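Local coordinates for sensor protein (Shewanella oneidensis, PDB 3LIC) that probably senses an extracellular signal through its PDC-fold domain, as the sensor part of a putative membrane-bound histidine kinase of a two-component system, at residues H20-L25 and W254-M259; A76-P81 and W118-K123; K212-N217 and S233-K238. All blocks are in the same frame, centred on the assembly; numbering follows the deposited sequence. Where two conformers were deposited one is given.

Contact 1 of 3, residues H20-L25 and W254-M259; sequences HSASRL and WRVVVM
In the PDC fold, antiparallel sheets are packed on a long N-terminal helix, and residues 20-25 and 254-259 meet where helix 2-46 lies against the central strand of the five-stranded sheet. The axes of the two short segments approach to 8.2 Å and run at 141°, so the two directions are roughly opposed. No hydrogen bond crosses; the join is made of apolar contacts, and every residue that touches is buried.

Val256 carries most of it. Its CB points at the helix, and its two methyls divide the work. With CG1 anti to the backbone N (chi1 165°), that branch reaches Ser21, while CG2, beside the N, lies over the backbone at Ala22, 3.7 Å from Ala22 CA. Leu25 answers from one turn further along: its CG stands anti to the backbone N, and its branch end slides past Val256 in the opposite direction, bringing Leu25 CD2 near the same valine methyl. That leucine methyl also approaches the indole of Trp254 obliquely, 4.4 Å from Trp254 CE3. The same indole also pairs edge-to-face with Trp132.

The polar groups find their partners outside the two segments. The hydroxyl of Ser21 bonds to the carbonyl of Leu176, so this residue offers the strand only carbon. On the strand, Val256 pairs through its backbone with Ala247 of strand 241-248, whereas Arg255 and Val257 pair with Leu186 and Val184 of strand 183-186; Arg255 points away from the helix.

The tightest point of the whole interface is methyl to methyl: Leu25 CD2 lies 3.6 Å from Val256 CG2.

Contact 2 of 3, residues A76-P81 and W118-K123; sequences AIAFKP and WDWWSK
Two consecutive tryptophans of the short helix 119-122 bring their indoles against strand 74-79 in different ways, in the first PDC sensor domain. The tight part centres on Ala78. Its methyl points at the helix and meets the rim of Trp120 in the plane of the ring, with Ala78 CB 3.7 Å from Trp120 CZ3. Trp120 CG takes the crowded position between backbone N and carbonyl carbon (chi1 71°), and one face of its indole lies under Trp121 CB. Trp121, with CG anti to the backbone N (chi1 171°), sends its six-membered ring along the strand's end: Trp121 CZ3 lies 3.5 Å from Ala78 O, which sits at the ring edge, and Trp121 CH2 is 3.4 Å from Lys80 N.

Beyond this the contact loosens towards partly exposed residues. The Lys80 chain crosses Trp121 at about a right angle, and Pro81 CD stands 4.4 Å from Trp121 CZ2.

Trp120 NE1 bonds to the hydroxyl of Tyr111, and Tyr113 meets Trp121 edge-to-face. Both indoles also touch Val162 of strand 161-168, and Trp120 reaches Thr148 of strand 145-153, so helix 119-122 packs across three neighbouring strands of the six-stranded sheet.

Contact 3 of 3, residues K212-N217 and S233-K238; sequences KQNIKN and SFVDDK
Asn217 does most of the bonding between the loop 212-217 and the end of strand 230-235. From CB its chain turns so that CG is anti to the carbonyl carbon and beside the backbone N (chi1 -63°), which carries the amide over to the strand. CG itself lies about equally far from Val235 N and Val235 O. At the tip, OD1 accepts from the backbone: Val235 N stands 2.9 Å from Asn217 OD1, the hydrogen bond is nearly straight (162° at the hydrogen), and the donor lies in the carbonyl plane. The same oxygen is 3.3 Å from Phe234 CB and comes at the edge of the Phe234 ring. The other branch, ND2, gives a weak bond to the Val235 carbonyl and a stronger one to Asp211 O, so the amide is gripped at both ends and its rotation is set. An alanine here would remove both amide branches, with the bonds to Val235 N and O and to Asp211, and would probably loosen the loop against the strand.

Strand 230-235 is an outermost strand of the five-stranded antiparallel sheet, and the loop covers part of its end just before helix 218-226. The loop is shaped from within by an Asx turn: Asn214 OD1 accepts from Lys216 N at 2.8 Å, with the donor above the carbonyl plane. Asn214 ND2 then presses on the Val235 branch CG2, while Lys216 CD lies 4.0 Å from Val235 CG1. Beside them one water donates to both Lys216 O and Ser233 O, 2.7 Å from the latter. Phe234 faces elsewhere, its ring stacked with Phe220 and Tyr242.

Contacts 1 and 3 belong to the five-stranded sheet and contact 2 to the six-stranded one, so the set samples both sheets of the chain. Contact 3 is nested in the chain loop that contact 1 closes, and the two touch: Met259 SE lies 3.8 Å from Phe234 CZ, although their centres are about 21 Å apart. Contact 2, also nested in that loop, stands apart, its centre about 29 Å from that of contact 1 and about 39 Å from that of contact 3, on the far side of the chain's centre from both. The side chain of Trp120 lies about 3 Å from a bound 1,2-ethanediol, likely a crystallisation additive, which may still indicate a small-molecule site.

Contact 1 of 3, residues H20-L25 and W254-M259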
loop_
_atom_site.group_PDB
_atom_site.type_symbol
_atom_site.label_atom_id
_atom_site.label_comp_id
_atom_site.label_asym_id
_atom_site.label_seq_id
_atom_site.Cartn_x
_atom_site.Cartn_y
_atom_site.Cartn_z
ATOM N N HIS A 20 17.889 1.488 0.887
ATOM C CA HIS A 20 17.591 1.025 -0.487
ATOM C C HIS A 20 16.106 0.583 -0.661
ATOM O O HIS A 20 15.460 0.906 -1.660
ATOM C CB HIS A 20 18.526 -0.123 -0.917
ATOM C CG HIS A 20 19.954 0.312 -1.171
ATOM N ND1 HIS A 20 20.723 0.973 -0.225
ATOM C CD2 HIS A 20 20.763 0.155 -2.252
ATOM C CE1 HIS A 20 21.930 1.207 -0.711
ATOM N NE2 HIS A 20 21.980 0.725 -1.941
ATOM N N SER A 21 15.601 -0.174 0.302
ATOM C CA SER A 21 14.226 -0.622 0.306
ATOM C C SER A 21 13.189 0.491 0.502
ATOM O O SER A 21 12.099 0.413 -0.076
ATOM C CB SER A 21 14.037 -1.652 1.384
ATOM O OG SER A 21 14.481 -2.856 0.840
ATOM N N ALA A 22 13.504 1.494 1.321
ATOM C CA ALA A 22 12.602 2.649 1.461
ATOM C C ALA A 22 12.546 3.343 0.101
ATOM O O ALA A 22 11.573 3.942 -0.302
ATOM C CB ALA A 22 13.137 3.662 2.578
ATOM N N SER A 23 13.655 3.299 -0.581
ATOM C CA SER A 23 13.791 3.893 -1.870
ATOM C C SER A 23 12.931 3.226 -2.948
ATOM O O SER A 23 12.257 3.904 -3.727
ATOM C CB SER A 23 15.257 3.725 -2.285
ATOM O OG SER A 23 15.697 4.864 -2.901
ATOM N N ARG A 24 13.060 1.925 -3.076
ATOM C CA ARG A 24 12.220 1.119 -3.960
ATOM C C ARG A 24 10.758 1.429 -3.688
ATOM O O ARG A 24 9.957 1.627 -4.593
ATOM C CB ARG A 24 12.460 -0.377 -3.696
ATOM C CG ARG A 24 13.962 -0.759 -3.718
ATOM C CD ARG A 24 14.271 -2.245 -3.993
ATOM N NE ARG A 24 15.693 -2.315 -4.289
ATOM C CZ ARG A 24 16.640 -2.770 -3.473
ATOM N NH1 ARG A 24 16.332 -3.309 -2.304
ATOM N NH2 ARG A 24 17.902 -2.710 -3.868
ATOM N N LEU A 25 10.407 1.447 -2.403
ATOM C CA LEU A 25 9.034 1.621 -2.026
ATOM C C LEU A 25 8.624 3.034 -2.444
ATOM O O LEU A 25 7.553 3.202 -2.962
ATOM C CB LEU A 25 8.778 1.357 -0.521
ATOM C CG LEU A 25 7.382 1.752 0.017
ATOM C CD1 LEU A 25 6.247 0.963 -0.541
ATOM C CD2 LEU A 25 7.361 1.682 1.544
ATOM N N TRP A 254 6.024 7.305 5.396
ATOM C CA TRP A 254 5.969 5.915 5.760
ATOM C C TRP A 254 7.394 5.481 6.143
ATOM O O TRP A 254 8.397 6.148 5.723
ATOM C CB TRP A 254 5.457 5.072 4.605
ATOM C CG TRP A 254 4.080 5.415 4.182
ATOM C CD1 TRP A 254 3.343 6.540 4.520
ATOM C CD2 TRP A 254 3.257 4.654 3.280
ATOM N NE1 TRP A 254 2.118 6.487 3.895
ATOM C CE2 TRP A 254 2.046 5.347 3.132
ATOM C CE3 TRP A 254 3.423 3.431 2.629
ATOM C CZ2 TRP A 254 1.028 4.885 2.321
ATOM C CZ3 TRP A 254 2.410 2.971 1.832
ATOM C CH2 TRP A 254 1.234 3.698 1.674
ATOM N N ARG A 255 7.443 4.387 6.938
ATOM C CA ARG A 255 8.675 3.703 7.347
ATOM C C ARG A 255 8.870 2.278 6.781
ATOM O O ARG A 255 7.944 1.467 6.719
ATOM C CB ARG A 255 8.755 3.595 8.864
ATOM C CG ARG A 255 9.542 4.732 9.562
ATOM C CD ARG A 255 8.783 6.040 9.552
ATOM N NE ARG A 255 7.383 5.922 9.978
ATOM C CZ ARG A 255 6.968 5.863 11.239
ATOM N NH1 ARG A 255 7.840 5.863 12.231
ATOM N NH2 ARG A 255 5.660 5.776 11.498
ATOM N N VAL A 256 10.109 1.948 6.450
ATOM C CA VAL A 256 10.421 0.599 6.103
ATOM C C VAL A 256 11.304 0.151 7.208
ATOM O O VAL A 256 12.247 0.863 7.558
ATOM C CB VAL A 256 11.187 0.550 4.792
ATOM C CG1 VAL A 256 11.837 -0.818 4.605
ATOM C CG2 VAL A 256 10.205 0.865 3.628
ATOM N N VAL A 257 10.987 -1.000 7.787
ATOM C CA VAL A 257 11.828 -1.586 8.820
ATOM C C VAL A 257 12.431 -2.897 8.315
ATOM O O VAL A 257 11.698 -3.787 7.911
ATOM C CB VAL A 257 10.997 -1.920 10.072
ATOM C CG1 VAL A 257 11.910 -2.480 11.203
ATOM C CG2 VAL A 257 10.190 -0.696 10.524
ATOM N N VAL A 258 13.753 -3.002 8.323
ATOM C CA VAL A 258 14.436 -4.283 8.036
ATOM C C VAL A 258 14.985 -4.844 9.359
ATOM O O VAL A 258 15.660 -4.156 10.112
ATOM C CB VAL A 258 15.622 -4.089 7.058
ATOM C CG1 VAL A 258 16.317 -5.448 6.769
ATOM C CG2 VAL A 258 15.143 -3.398 5.741
HETATM N N MSE A 259 14.674 -6.088 9.653
HETATM C CA MSE A 259 15.032 -6.697 10.931
HETATM C C MSE A 259 15.405 -8.130 10.625
HETATM O O MSE A 259 14.722 -8.780 9.822
HETATM C CB MSE A 259 13.854 -6.652 11.883
HETATM C CG MSE A 259 12.738 -7.514 11.451
HETATM SE SE MSE A 259 10.977 -6.821 12.030
HETATM C CE MSE A 259 10.500 -5.942 10.369
#

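Contact 2 of 3, residues A76-P81 and W118-K123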
loop_
_atom_site.group_PDB
_atom_site.type_symbol
_atom_site.label_atom_id
_atom_site.label_comp_id
_atom_site.label_asym_id
_atom_site.label_seq_id
_atom_site.Cartn_x
_atom_site.Cartn_y
_atom_site.Cartn_z
ATOM N N ALA A 76 -9.567 0.691 -10.458
ATOM C CA ALA A 76 -11.017 0.851 -10.598
ATOM C C ALA A 76 -11.399 2.255 -11.102
ATOM O O ALA A 76 -10.666 3.241 -10.851
ATOM C CB ALA A 76 -11.728 0.583 -9.240
ATOM N N ILE A 77 -12.571 2.348 -11.737
ATOM C CA ILE A 77 -13.193 3.628 -12.021
ATOM C C ILE A 77 -14.589 3.601 -11.432
ATOM O O ILE A 77 -15.465 2.938 -11.967
ATOM C CB ILE A 77 -13.320 3.891 -13.515
ATOM C CG1 ILE A 77 -11.924 3.945 -14.143
ATOM C CG2 ILE A 77 -14.214 5.227 -13.750
ATOM C CD1 ILE A 77 -11.969 4.148 -15.640
ATOM N N ALA A 78 -14.795 4.344 -10.334
ATOM C CA ALA A 78 -15.959 4.177 -9.492
ATOM C C ALA A 78 -16.750 5.502 -9.446
ATOM O O ALA A 78 -16.164 6.553 -9.209
ATOM C CB ALA A 78 -15.516 3.732 -8.136
ATOM N N PHE A 79 -18.050 5.479 -9.750
ATOM C CA PHE A 79 -18.835 6.750 -9.893
ATOM C C PHE A 79 -19.732 6.990 -8.672
ATOM O O PHE A 79 -20.149 6.026 -8.032
ATOM C CB PHE A 79 -19.702 6.777 -11.194
ATOM C CG PHE A 79 -18.886 6.727 -12.469
ATOM C CD1 PHE A 79 -18.467 7.894 -13.099
ATOM C CD2 PHE A 79 -18.498 5.534 -12.991
ATOM C CE1 PHE A 79 -17.700 7.828 -14.235
ATOM C CE2 PHE A 79 -17.726 5.460 -14.139
ATOM C CZ PHE A 79 -17.337 6.602 -14.761
ATOM N N LYS A 80 -19.999 8.253 -8.342
ATOM C CA LYS A 80 -21.027 8.570 -7.341
ATOM C C LYS A 80 -22.362 7.860 -7.653
ATOM O O LYS A 80 -22.699 7.670 -8.813
ATOM C CB LYS A 80 -21.300 10.057 -7.332
ATOM C CG LYS A 80 -20.763 10.822 -6.184
ATOM C CD LYS A 80 -21.311 12.261 -6.277
ATOM C CE LYS A 80 -21.092 13.041 -4.984
ATOM N NZ LYS A 80 -19.694 13.525 -4.897
ATOM N N PRO A 81 -23.131 7.505 -6.613
ATOM C CA PRO A 81 -24.465 6.903 -6.798
ATOM C C PRO A 81 -25.326 7.726 -7.778
ATOM O O PRO A 81 -25.471 8.924 -7.577
ATOM C CB PRO A 81 -25.074 6.982 -5.393
ATOM C CG PRO A 81 -23.908 7.116 -4.438
ATOM C CD PRO A 81 -22.880 7.899 -5.209
ATOM N N TRP A 118 -15.640 1.278 3.104
ATOM C CA TRP A 118 -14.599 1.272 2.108
ATOM C C TRP A 118 -13.828 2.625 2.082
ATOM O O TRP A 118 -14.249 3.568 1.404
ATOM C CB TRP A 118 -15.208 0.857 0.743
ATOM C CG TRP A 118 -15.830 -0.578 0.832
ATOM C CD1 TRP A 118 -17.139 -0.902 1.036
ATOM C CD2 TRP A 118 -15.116 -1.822 0.749
ATOM N NE1 TRP A 118 -17.310 -2.319 1.099
ATOM C CE2 TRP A 118 -16.065 -2.886 0.968
ATOM C CE3 TRP A 118 -13.767 -2.141 0.646
ATOM C CZ2 TRP A 118 -15.691 -4.235 0.962
ATOM C CZ3 TRP A 118 -13.384 -3.484 0.621
ATOM C CH2 TRP A 118 -14.363 -4.525 0.741
ATOM N N ASP A 119 -12.698 2.677 2.815
ATOM C CA ASP A 119 -11.796 3.849 2.860
ATOM C C ASP A 119 -11.571 4.437 1.505
ATOM O O ASP A 119 -11.709 5.668 1.294
ATOM C CB ASP A 119 -10.397 3.421 3.360
ATOM C CG ASP A 119 -10.143 3.844 4.791
ATOM O OD1 ASP A 119 -11.175 4.222 5.427
ATOM O OD2 ASP A 119 -8.928 3.821 5.213
ATOM N N TRP A 120 -11.211 3.552 0.565
ATOM C CA TRP A 120 -10.820 4.023 -0.760
ATOM C C TRP A 120 -11.851 4.860 -1.500
ATOM O O TRP A 120 -11.501 5.592 -2.427
ATOM C CB TRP A 120 -10.351 2.856 -1.637
ATOM C CG TRP A 120 -11.402 1.894 -2.102
ATOM C CD1 TRP A 120 -11.642 0.595 -1.614
ATOM C CD2 TRP A 120 -12.259 2.058 -3.234
ATOM N NE1 TRP A 120 -12.616 -0.011 -2.350
ATOM C CE2 TRP A 120 -13.040 0.852 -3.340
ATOM C CE3 TRP A 120 -12.450 3.104 -4.183
ATOM C CZ2 TRP A 120 -13.957 0.641 -4.374
ATOM C CZ3 TRP A 120 -13.427 2.918 -5.218
ATOM C CH2 TRP A 120 -14.159 1.674 -5.312
ATOM N N TRP A 121 -13.126 4.664 -1.152
ATOM C CA TRP A 121 -14.218 5.473 -1.683
ATOM C C TRP A 121 -14.499 6.644 -0.698
ATOM O O TRP A 121 -14.375 7.790 -1.061
ATOM C CB TRP A 121 -15.496 4.652 -1.883
ATOM C CG TRP A 121 -16.627 5.599 -2.213
ATOM C CD1 TRP A 121 -17.525 6.147 -1.334
ATOM C CD2 TRP A 121 -16.900 6.209 -3.496
ATOM N NE1 TRP A 121 -18.366 7.000 -2.004
ATOM C CE2 TRP A 121 -17.991 7.092 -3.311
ATOM C CE3 TRP A 121 -16.312 6.104 -4.769
ATOM C CZ2 TRP A 121 -18.549 7.846 -4.349
ATOM C CZ3 TRP A 121 -16.863 6.884 -5.831
ATOM C CH2 TRP A 121 -17.993 7.729 -5.607
ATOM N N SER A 122 -14.825 6.329 0.548
ATOM C CA SER A 122 -15.339 7.320 1.492
ATOM C C SER A 122 -14.353 8.473 1.690
ATOM O O SER A 122 -14.737 9.653 1.611
ATOM C CB SER A 122 -15.591 6.664 2.832
ATOM O OG SER A 122 -16.570 5.666 2.756
ATOM N N LYS A 123 -13.085 8.157 1.955
ATOM C CA LYS A 123 -12.141 9.233 2.275
ATOM C C LYS A 123 -11.962 10.188 1.083
ATOM O O LYS A 123 -11.921 11.413 1.232
ATOM C CB LYS A 123 -10.819 8.660 2.758
ATOM C CG LYS A 123 -10.839 8.367 4.231
ATOM C CD LYS A 123 -11.229 9.664 4.984
ATOM C CE LYS A 123 -10.957 9.623 6.507
ATOM N NZ LYS A 123 -11.695 10.764 7.176
#

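Contact 3 of 3, residues K212-N217 and S233-K238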
loop_
_atom_site.group_PDB
_atom_site.type_symbol
_atom_site.label_atom_id
_atom_site.label_comp_id
_atom_site.label_asym_id
_atom_site.label_seq_id
_atom_site.Cartn_x
_atom_site.Cartn_y
_atom_site.Cartn_z
ATOM N N LYS A 212 5.387 -3.380 23.508
ATOM C CA LYS A 212 6.064 -2.181 24.007
ATOM C C LYS A 212 6.176 -2.156 25.530
ATOM O O LYS A 212 6.866 -1.317 26.094
ATOM C CB LYS A 212 5.373 -0.918 23.535
ATOM C CG LYS A 212 5.477 -0.711 22.083
ATOM C CD LYS A 212 4.802 0.559 21.727
ATOM C CE LYS A 212 4.014 0.386 20.463
ATOM N NZ LYS A 212 3.656 1.732 19.975
ATOM N N GLN A 213 5.485 -3.077 26.185
ATOM C CA GLN A 213 5.571 -3.184 27.623
ATOM C C GLN A 213 6.868 -3.901 28.026
ATOM O O GLN A 213 7.090 -4.150 29.218
ATOM C CB GLN A 213 4.347 -3.914 28.212
ATOM C CG GLN A 213 3.056 -3.067 28.304
ATOM C CD GLN A 213 3.291 -1.626 28.820
ATOM O OE1 GLN A 213 3.896 -1.407 29.891
ATOM N NE2 GLN A 213 2.793 -0.636 28.064
ATOM N N ASN A 214 7.726 -4.220 27.050
ATOM C CA ASN A 214 8.961 -4.968 27.338
ATOM C C ASN A 214 10.184 -4.057 27.371
ATOM O O ASN A 214 10.456 -3.346 26.406
ATOM C CB ASN A 214 9.155 -6.138 26.370
ATOM C CG ASN A 214 10.469 -6.813 26.554
ATOM O OD1 ASN A 214 11.375 -6.239 27.135
ATOM N ND2 ASN A 214 10.601 -8.019 26.049
ATOM N N ILE A 215 10.891 -4.062 28.500
ATOM C CA ILE A 215 12.015 -3.113 28.730
ATOM C C ILE A 215 12.970 -3.035 27.548
ATOM O O ILE A 215 13.436 -1.976 27.196
ATOM C CB ILE A 215 12.844 -3.466 30.009
ATOM C CG1 ILE A 215 12.080 -3.036 31.239
ATOM C CG2 ILE A 215 14.184 -2.720 30.005
ATOM C CD1 ILE A 215 11.554 -1.585 31.116
ATOM N N LYS A 216 13.249 -4.181 26.946
ATOM C CA LYS A 216 14.118 -4.265 25.792
ATOM C C LYS A 216 13.627 -3.526 24.568
ATOM O O LYS A 216 14.440 -3.130 23.739
ATOM C CB LYS A 216 14.407 -5.717 25.492
ATOM C CG LYS A 216 14.891 -6.416 26.747
ATOM C CD LYS A 216 15.280 -7.870 26.537
ATOM C CE LYS A 216 14.308 -8.746 27.280
ATOM N NZ LYS A 216 14.817 -10.140 27.334
ATOM N N ASN A 217 12.324 -3.262 24.460
ATOM C CA ASN A 217 11.812 -2.643 23.226
ATOM C C ASN A 217 11.704 -1.158 23.245
ATOM O O ASN A 217 11.321 -0.545 22.256
ATOM C CB ASN A 217 10.475 -3.224 22.809
ATOM C CG ASN A 217 10.571 -4.702 22.472
ATOM O OD1 ASN A 217 11.657 -5.252 22.214
ATOM N ND2 ASN A 217 9.426 -5.370 22.508
ATOM N N SER A 233 17.696 -2.671 18.446
ATOM C CA SER A 233 17.187 -4.007 18.527
ATOM C C SER A 233 15.869 -4.074 19.269
ATOM O O SER A 233 15.289 -3.041 19.687
ATOM C CB SER A 233 18.189 -4.983 19.138
ATOM O OG SER A 233 18.595 -4.488 20.363
ATOM N N PHE A 234 15.376 -5.309 19.356
ATOM C CA PHE A 234 14.085 -5.577 19.958
ATOM C C PHE A 234 13.882 -7.072 20.061
ATOM O O PHE A 234 14.633 -7.817 19.426
ATOM C CB PHE A 234 12.955 -4.878 19.187
ATOM C CG PHE A 234 12.472 -5.629 18.014
ATOM C CD1 PHE A 234 11.581 -6.682 18.173
ATOM C CD2 PHE A 234 12.862 -5.269 16.738
ATOM C CE1 PHE A 234 11.102 -7.365 17.085
ATOM C CE2 PHE A 234 12.395 -5.956 15.662
ATOM C CZ PHE A 234 11.506 -7.009 15.838
ATOM N N VAL A 235 12.941 -7.485 20.923
ATOM C CA VAL A 235 12.470 -8.889 21.002
ATOM C C VAL A 235 11.011 -9.053 20.498
ATOM O O VAL A 235 10.168 -8.136 20.631
ATOM C CB VAL A 235 12.588 -9.498 22.444
ATOM C CG1 VAL A 235 13.940 -9.192 23.043
ATOM C CG2 VAL A 235 11.484 -8.968 23.340
ATOM N N ASP A 236 10.718 -10.211 19.909
ATOM C CA ASP A 236 9.338 -10.518 19.537
ATOM C C ASP A 236 8.725 -11.322 20.680
ATOM O O ASP A 236 9.384 -11.514 21.723
ATOM C CB ASP A 236 9.242 -11.255 18.193
ATOM C CG ASP A 236 9.825 -12.668 18.231
ATOM O OD1 ASP A 236 10.291 -13.191 19.289
ATOM O OD2 ASP A 236 9.833 -13.265 17.145
ATOM N N ASP A 237 7.489 -11.807 20.482
ATOM C CA ASP A 237 6.768 -12.597 21.502
ATOM C C ASP A 237 7.488 -13.894 21.955
ATOM O O ASP A 237 7.387 -14.286 23.128
ATOM C CB ASP A 237 5.348 -12.885 21.012
ATOM C CG ASP A 237 4.760 -11.704 20.222
ATOM O OD1 ASP A 237 4.995 -10.543 20.654
ATOM O OD2 ASP A 237 4.081 -11.921 19.170
ATOM N N LYS A 238 8.210 -14.567 21.061
ATOM C CA LYS A 238 8.880 -15.805 21.454
ATOM C C LYS A 238 10.201 -15.511 22.123
ATOM O O LYS A 238 10.940 -16.430 22.517
ATOM C CB LYS A 238 9.096 -16.727 20.257
ATOM C CG LYS A 238 7.790 -17.349 19.686
ATOM C CD LYS A 238 7.173 -16.550 18.473
ATOM C CE LYS A 238 6.504 -17.502 17.424
ATOM N NZ LYS A 238 5.592 -18.553 18.012
HETATM O O HOH W 1 14.480 -1.156 21.487
#